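Local coordinates for protein subdomain of Desmoplakin Carboxy-Terminal domain (DPCT) (Homo sapiens, PDB 1LM5) that probably helps anchor intermediate filaments, as a plakin-repeat fragment of desmoplakin's carboxy-terminal region, at residues 9-14 with 178-183; 41-46 with 74-79. One frame throughout, in Å; residues are numbered along the deposited sequence.

Contact 1 (9-14 with 178-183)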
loop_
_atom_site.group_PDB
_atom_site.type_symbol
_atom_site.label_atom_id
_atom_site.label_comp_id
_atom_site.label_asym_id
_atom_site.label_seq_id
_atom_site.Cartn_x
_atom_site.Cartn_y
_atom_site.Cartn_z
ATOM N N SER B 9 2.511 -6.809 9.855
ATOM C CA SER B 9 1.143 -6.347 9.727
ATOM C C SER B 9 0.730 -5.732 11.054
ATOM O O SER B 9 1.254 -6.096 12.109
ATOM C CB SER B 9 0.242 -7.539 9.444
ATOM O OG SER B 9 0.483 -8.537 10.430
ATOM N N PRO B 10 -0.212 -4.780 11.023
ATOM C CA PRO B 10 -0.635 -4.181 12.285
ATOM C C PRO B 10 -1.402 -5.224 13.099
ATOM O O PRO B 10 -1.996 -6.158 12.544
ATOM C CB PRO B 10 -1.569 -3.051 11.847
ATOM C CG PRO B 10 -1.123 -2.725 10.457
ATOM C CD PRO B 10 -0.834 -4.093 9.876
ATOM N N ILE B 11 -1.371 -5.079 14.411
ATOM C CA ILE B 11 -2.117 -5.981 15.266
ATOM C C ILE B 11 -3.561 -5.737 14.868
ATOM O O ILE B 11 -4.029 -4.600 14.857
ATOM C CB ILE B 11 -1.886 -5.625 16.723
ATOM C CG1 ILE B 11 -0.426 -5.941 17.068
ATOM C CG2 ILE B 11 -2.859 -6.377 17.622
ATOM C CD1 ILE B 11 0.023 -5.397 18.383
ATOM N N ALA B 12 -4.269 -6.808 14.534
ATOM C CA ALA B 12 -5.637 -6.687 14.071
ATOM C C ALA B 12 -6.691 -6.828 15.138
ATOM O O ALA B 12 -7.711 -6.145 15.104
ATOM C CB ALA B 12 -5.893 -7.723 12.987
ATOM N N ALA B 13 -6.448 -7.722 16.083
ATOM C CA ALA B 13 -7.426 -7.980 17.105
ATOM C C ALA B 13 -6.824 -8.597 18.345
ATOM O O ALA B 13 -5.609 -8.718 18.484
ATOM C CB ALA B 13 -8.513 -8.882 16.544
ATOM N N ILE B 14 -7.712 -9.045 19.214
ATOM C CA ILE B 14 -7.338 -9.594 20.494
ATOM C C ILE B 14 -7.671 -11.060 20.630
ATOM O O ILE B 14 -8.670 -11.526 20.101
ATOM C CB ILE B 14 -8.094 -8.832 21.579
ATOM C CG1 ILE B 14 -7.728 -7.351 21.492
ATOM C CG2 ILE B 14 -7.806 -9.423 22.944
ATOM C CD1 ILE B 14 -6.293 -7.076 21.839
ATOM N N LYS B 178 6.122 -2.024 18.858
ATOM C CA LYS B 178 7.108 -2.955 18.338
ATOM C C LYS B 178 7.038 -4.204 19.221
ATOM O O LYS B 178 7.021 -5.336 18.727
ATOM C CB LYS B 178 8.498 -2.315 18.411
ATOM C CG LYS B 178 9.661 -3.277 18.335
ATOM C CD LYS B 178 9.906 -3.794 16.942
ATOM C CE LYS B 178 11.295 -4.420 16.876
ATOM N NZ LYS B 178 11.583 -4.995 15.531
ATOM N N ASP B 179 6.997 -3.992 20.532
ATOM C CA ASP B 179 6.900 -5.103 21.473
ATOM C C ASP B 179 5.619 -5.874 21.233
ATOM O O ASP B 179 5.608 -7.095 21.275
ATOM C CB ASP B 179 6.859 -4.611 22.917
ATOM C CG ASP B 179 8.150 -3.972 23.356
ATOM O OD1 ASP B 179 8.087 -3.040 24.180
ATOM O OD2 ASP B 179 9.220 -4.410 22.890
ATOM N N ALA B 180 4.533 -5.138 21.024
ATOM C CA ALA B 180 3.233 -5.738 20.801
ATOM C C ALA B 180 3.290 -6.677 19.602
ATOM O O ALA B 180 2.789 -7.788 19.666
ATOM C CB ALA B 180 2.189 -4.656 20.580
ATOM N N ILE B 181 3.917 -6.234 18.517
ATOM C CA ILE B 181 4.010 -7.066 17.331
ATOM C C ILE B 181 4.842 -8.306 17.629
ATOM O O ILE B 181 4.534 -9.402 17.163
ATOM C CB ILE B 181 4.636 -6.295 16.164
ATOM C CG1 ILE B 181 3.697 -5.172 15.740
ATOM C CG2 ILE B 181 4.901 -7.228 14.997
ATOM C CD1 ILE B 181 4.298 -4.228 14.710
ATOM N N ASN B 182 5.896 -8.139 18.415
ATOM C CA ASN B 182 6.738 -9.276 18.749
ATOM C C ASN B 182 6.063 -10.257 19.701
ATOM O O ASN B 182 6.407 -11.434 19.729
ATOM C CB ASN B 182 8.065 -8.793 19.327
ATOM C CG ASN B 182 9.020 -8.339 18.248
ATOM O OD1 ASN B 182 9.372 -9.115 17.356
ATOM N ND2 ASN B 182 9.439 -7.078 18.312
ATOM N N ARG B 183 5.096 -9.768 20.472
ATOM C CA ARG B 183 4.367 -10.603 21.426
ATOM C C ARG B 183 3.040 -11.069 20.853
ATOM O O ARG B 183 2.277 -11.763 21.518
ATOM C CB ARG B 183 4.123 -9.816 22.713
ATOM C CG ARG B 183 5.387 -9.592 23.507
ATOM C CD ARG B 183 5.265 -8.479 24.527
ATOM N NE ARG B 183 6.540 -8.297 25.212
ATOM C CZ ARG B 183 7.068 -9.188 26.048
ATOM N NH1 ARG B 183 6.425 -10.320 26.311
ATOM N NH2 ARG B 183 8.253 -8.961 26.596
#
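Ile11 reaches across to the helical turn at Ala180 and Ile181, and its side chain has the largest share of this small contact. It lies over Ala180, but the modelled position of its terminal methyl CD1 is doubtful, being too close to the CB of that alanine to be read literally. Further back the two isoleucines meet at their CG1 atoms, CG1 of Ile11 lying 4.4 Å from CG1 of Ile181, and from there the chain ends diverge. With CG1 anti to the carbonyl carbon (chi1 -68°) and the chain then extended, Ile11 points its end at the helix. Ile181 has nearly the same torsions, and its CD1 extends back toward Ser9, ending 4.4 Å from the carbonyl O of that residue. Polar bonds around this apolar patch help to position it: the hydroxyl of Tyr177, at the start of the helix, is hydrogen-bonded to the N of Ile11, while Ser9 OG is hydrogen-bonded to NE of Arg193. Leu195 touches Ile11 from the neighbouring strand 193-197. This is helix-on-sheet packing: helix 177-183 packs against a four-stranded mixed sheet through Ile11, where the chain enters strand 11-16, which runs parallel to 193-197.

Contact 2 (41-46 with 74-79)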
loop_
_atom_site.group_PDB
_atom_site.type_symbol
_atom_site.label_atom_id
_atom_site.label_comp_id
_atom_site.label_asym_id
_atom_site.label_seq_id
_atom_site.Cartn_x
_atom_site.Cartn_y
_atom_site.Cartn_z
ATOM N N ARG B 41 -5.031 2.994 21.143
ATOM C CA ARG B 41 -3.791 3.053 20.404
ATOM C C ARG B 41 -3.655 1.917 19.433
ATOM O O ARG B 41 -3.118 2.107 18.356
ATOM C CB ARG B 41 -2.625 3.131 21.370
ATOM C CG ARG B 41 -2.618 4.504 21.982
ATOM C CD ARG B 41 -1.708 4.671 23.149
ATOM N NE ARG B 41 -1.885 6.034 23.627
ATOM C CZ ARG B 41 -1.228 6.564 24.649
ATOM N NH1 ARG B 41 -0.337 5.842 25.319
ATOM N NH2 ARG B 41 -1.463 7.825 24.987
ATOM N N LEU B 42 -4.159 0.739 19.786
ATOM C CA LEU B 42 -4.075 -0.364 18.838
ATOM C C LEU B 42 -4.950 0.007 17.652
ATOM O O LEU B 42 -4.615 -0.303 16.514
ATOM C CB LEU B 42 -4.573 -1.667 19.450
ATOM C CG LEU B 42 -3.641 -2.186 20.543
ATOM C CD1 LEU B 42 -4.253 -3.420 21.165
ATOM C CD2 LEU B 42 -2.273 -2.476 19.962
ATOM N N LEU B 43 -6.073 0.669 17.933
ATOM C CA LEU B 43 -6.990 1.092 16.872
ATOM C C LEU B 43 -6.348 2.225 16.074
ATOM O O LEU B 43 -6.533 2.313 14.868
ATOM C CB LEU B 43 -8.323 1.586 17.448
ATOM C CG LEU B 43 -9.555 0.688 17.621
ATOM C CD1 LEU B 43 -9.365 -0.640 16.922
ATOM C CD2 LEU B 43 -9.867 0.530 19.078
ATOM N N GLU B 44 -5.605 3.099 16.743
ATOM C CA GLU B 44 -4.952 4.186 16.017
ATOM C C GLU B 44 -3.974 3.581 15.034
ATOM O O GLU B 44 -3.888 4.007 13.894
ATOM C CB GLU B 44 -4.192 5.107 16.969
ATOM C CG GLU B 44 -5.084 5.891 17.899
ATOM C CD GLU B 44 -4.289 6.697 18.892
ATOM O OE1 GLU B 44 -3.151 6.291 19.206
ATOM O OE2 GLU B 44 -4.812 7.722 19.368
ATOM N N ALA B 45 -3.241 2.576 15.489
ATOM C CA ALA B 45 -2.266 1.922 14.635
ATOM C C ALA B 45 -2.948 1.431 13.362
ATOM O O ALA B 45 -2.347 1.428 12.294
ATOM C CB ALA B 45 -1.618 0.761 15.370
ATOM N N GLN B 46 -4.210 1.035 13.480
ATOM C CA GLN B 46 -4.937 0.554 12.321
ATOM C C GLN B 46 -5.407 1.735 11.503
ATOM O O GLN B 46 -5.196 1.785 10.303
ATOM C CB GLN B 46 -6.135 -0.278 12.759
ATOM C CG GLN B 46 -5.755 -1.449 13.624
ATOM C CD GLN B 46 -6.958 -2.265 13.985
ATOM O OE1 GLN B 46 -8.080 -1.810 13.821
ATOM N NE2 GLN B 46 -6.738 -3.478 14.486
ATOM N N GLN B 74 -18.846 4.798 19.018
ATOM C CA GLN B 74 -18.855 6.201 18.624
ATOM C C GLN B 74 -17.778 7.064 19.269
ATOM O O GLN B 74 -17.078 7.803 18.583
ATOM C CB GLN B 74 -20.222 6.822 18.929
ATOM C CG GLN B 74 -21.399 6.171 18.222
ATOM C CD GLN B 74 -22.024 5.045 19.024
ATOM O OE1 GLN B 74 -23.164 4.645 18.761
ATOM N NE2 GLN B 74 -21.284 4.523 20.004
ATOM N N ASP B 75 -17.658 6.990 20.589
ATOM C CA ASP B 75 -16.655 7.784 21.287
ATOM C C ASP B 75 -15.244 7.459 20.792
ATOM O O ASP B 75 -14.433 8.363 20.580
ATOM C CB ASP B 75 -16.773 7.565 22.794
ATOM C CG ASP B 75 -18.003 8.238 23.373
ATOM O OD1 ASP B 75 -18.401 7.896 24.506
ATOM O OD2 ASP B 75 -18.563 9.127 22.691
ATOM N N MET B 76 -14.962 6.174 20.590
ATOM C CA MET B 76 -13.646 5.780 20.105
ATOM C C MET B 76 -13.399 6.362 18.715
ATOM O O MET B 76 -12.310 6.847 18.436
ATOM C CB MET B 76 -13.513 4.249 20.075
ATOM C CG MET B 76 -12.147 3.756 19.625
ATOM S SD MET B 76 -10.854 4.182 20.788
ATOM C CE MET B 76 -11.170 2.989 22.070
ATOM N N ALA B 77 -14.405 6.329 17.845
ATOM C CA ALA B 77 -14.243 6.874 16.503
ATOM C C ALA B 77 -13.815 8.336 16.619
ATOM O O ALA B 77 -12.990 8.811 15.847
ATOM C CB ALA B 77 -15.534 6.773 15.730
ATOM N N THR B 78 -14.375 9.042 17.600
ATOM C CA THR B 78 -14.022 10.442 17.806
ATOM C C THR B 78 -12.547 10.554 18.161
ATOM O O THR B 78 -11.819 11.337 17.561
ATOM C CB THR B 78 -14.864 11.063 18.935
ATOM O OG1 THR B 78 -16.240 11.061 18.541
ATOM C CG2 THR B 78 -14.422 12.503 19.216
ATOM N N ARG B 79 -12.105 9.747 19.122
ATOM C CA ARG B 79 -10.715 9.774 19.557
ATOM C C ARG B 79 -9.754 9.338 18.467
ATOM O O ARG B 79 -8.589 9.707 18.501
ATOM C CB ARG B 79 -10.508 8.866 20.765
ATOM C CG ARG B 79 -11.400 9.147 21.942
ATOM C CD ARG B 79 -11.332 7.983 22.913
ATOM N NE ARG B 79 -12.514 7.932 23.762
ATOM C CZ ARG B 79 -12.834 6.900 24.531
ATOM N NH1 ARG B 79 -12.052 5.828 24.557
ATOM N NH2 ARG B 79 -13.940 6.939 25.266
HETATM O O HOH W 1 -6.236 9.458 17.599
#
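Leu43 and Met76 point toward each other from helices 36-47 and 74-88, and their side chains cross at a slant. One leucine methyl does the touching: CD2 lies 4.0 Å from CG of Met76 and 4.1 Å from its CE. The sulfur SD, between them along the chain, is also near, so the methionine presents a curved flank to that methyl and does not meet it end-on. Its shape explains this, for CG leaves anti to the backbone N (chi1 -178°) and the chain then bends at both chi2 and chi3. Ile25 touches Leu43, and Ile29 touches Met76, so helix 25-30 adds to the same apolar cluster.

Beside this pair the contact becomes polar: Glu44 directly follows Leu43, and Arg79 lies about a turn beyond Met76. A water donates to OE2 of Glu44 at 2.9 Å; its 2.5 Å to the carbonyl O of Arg79 is doubtful in length, so the bridge is only probable. Gln40 also hydrogen-bonds OE2, while OE1 forms a salt bridge with Arg117 of helix 112-124. These ties should restrict rotation of the carboxylate, which is packed by Leu80, Phe118 and Phe121, and the arginine probably balances its charge. Direct adhesion between 41-46 and 74-79, which fall in a plectin-repeat sequence range, is thus the thin apolar pair, the polar part going through water.

How the contacts relate
Both contacts are largely buried, and their centres lie about 16 Å apart; contact 2 alone includes an exposed touching residue, Arg79. Contact 1 sets a helix on the edge of a strand's start in the mixed sheet and is almost purely aliphatic, whereas contact 2 joins two helices and passes from an apolar pair to a hydrated carboxylate. They share no segment but meet directly. Gln46, on helix 36-47, brings NE2 to the carbonyl O of Ala12, at 2.9 Å, and to that of Ile11, at 3.0 Å, in probable hydrogen bonds, while Leu42 packs in the same region against Ile14. Helix 36-47 therefore connects the sheet side of the fold with helix 74-88.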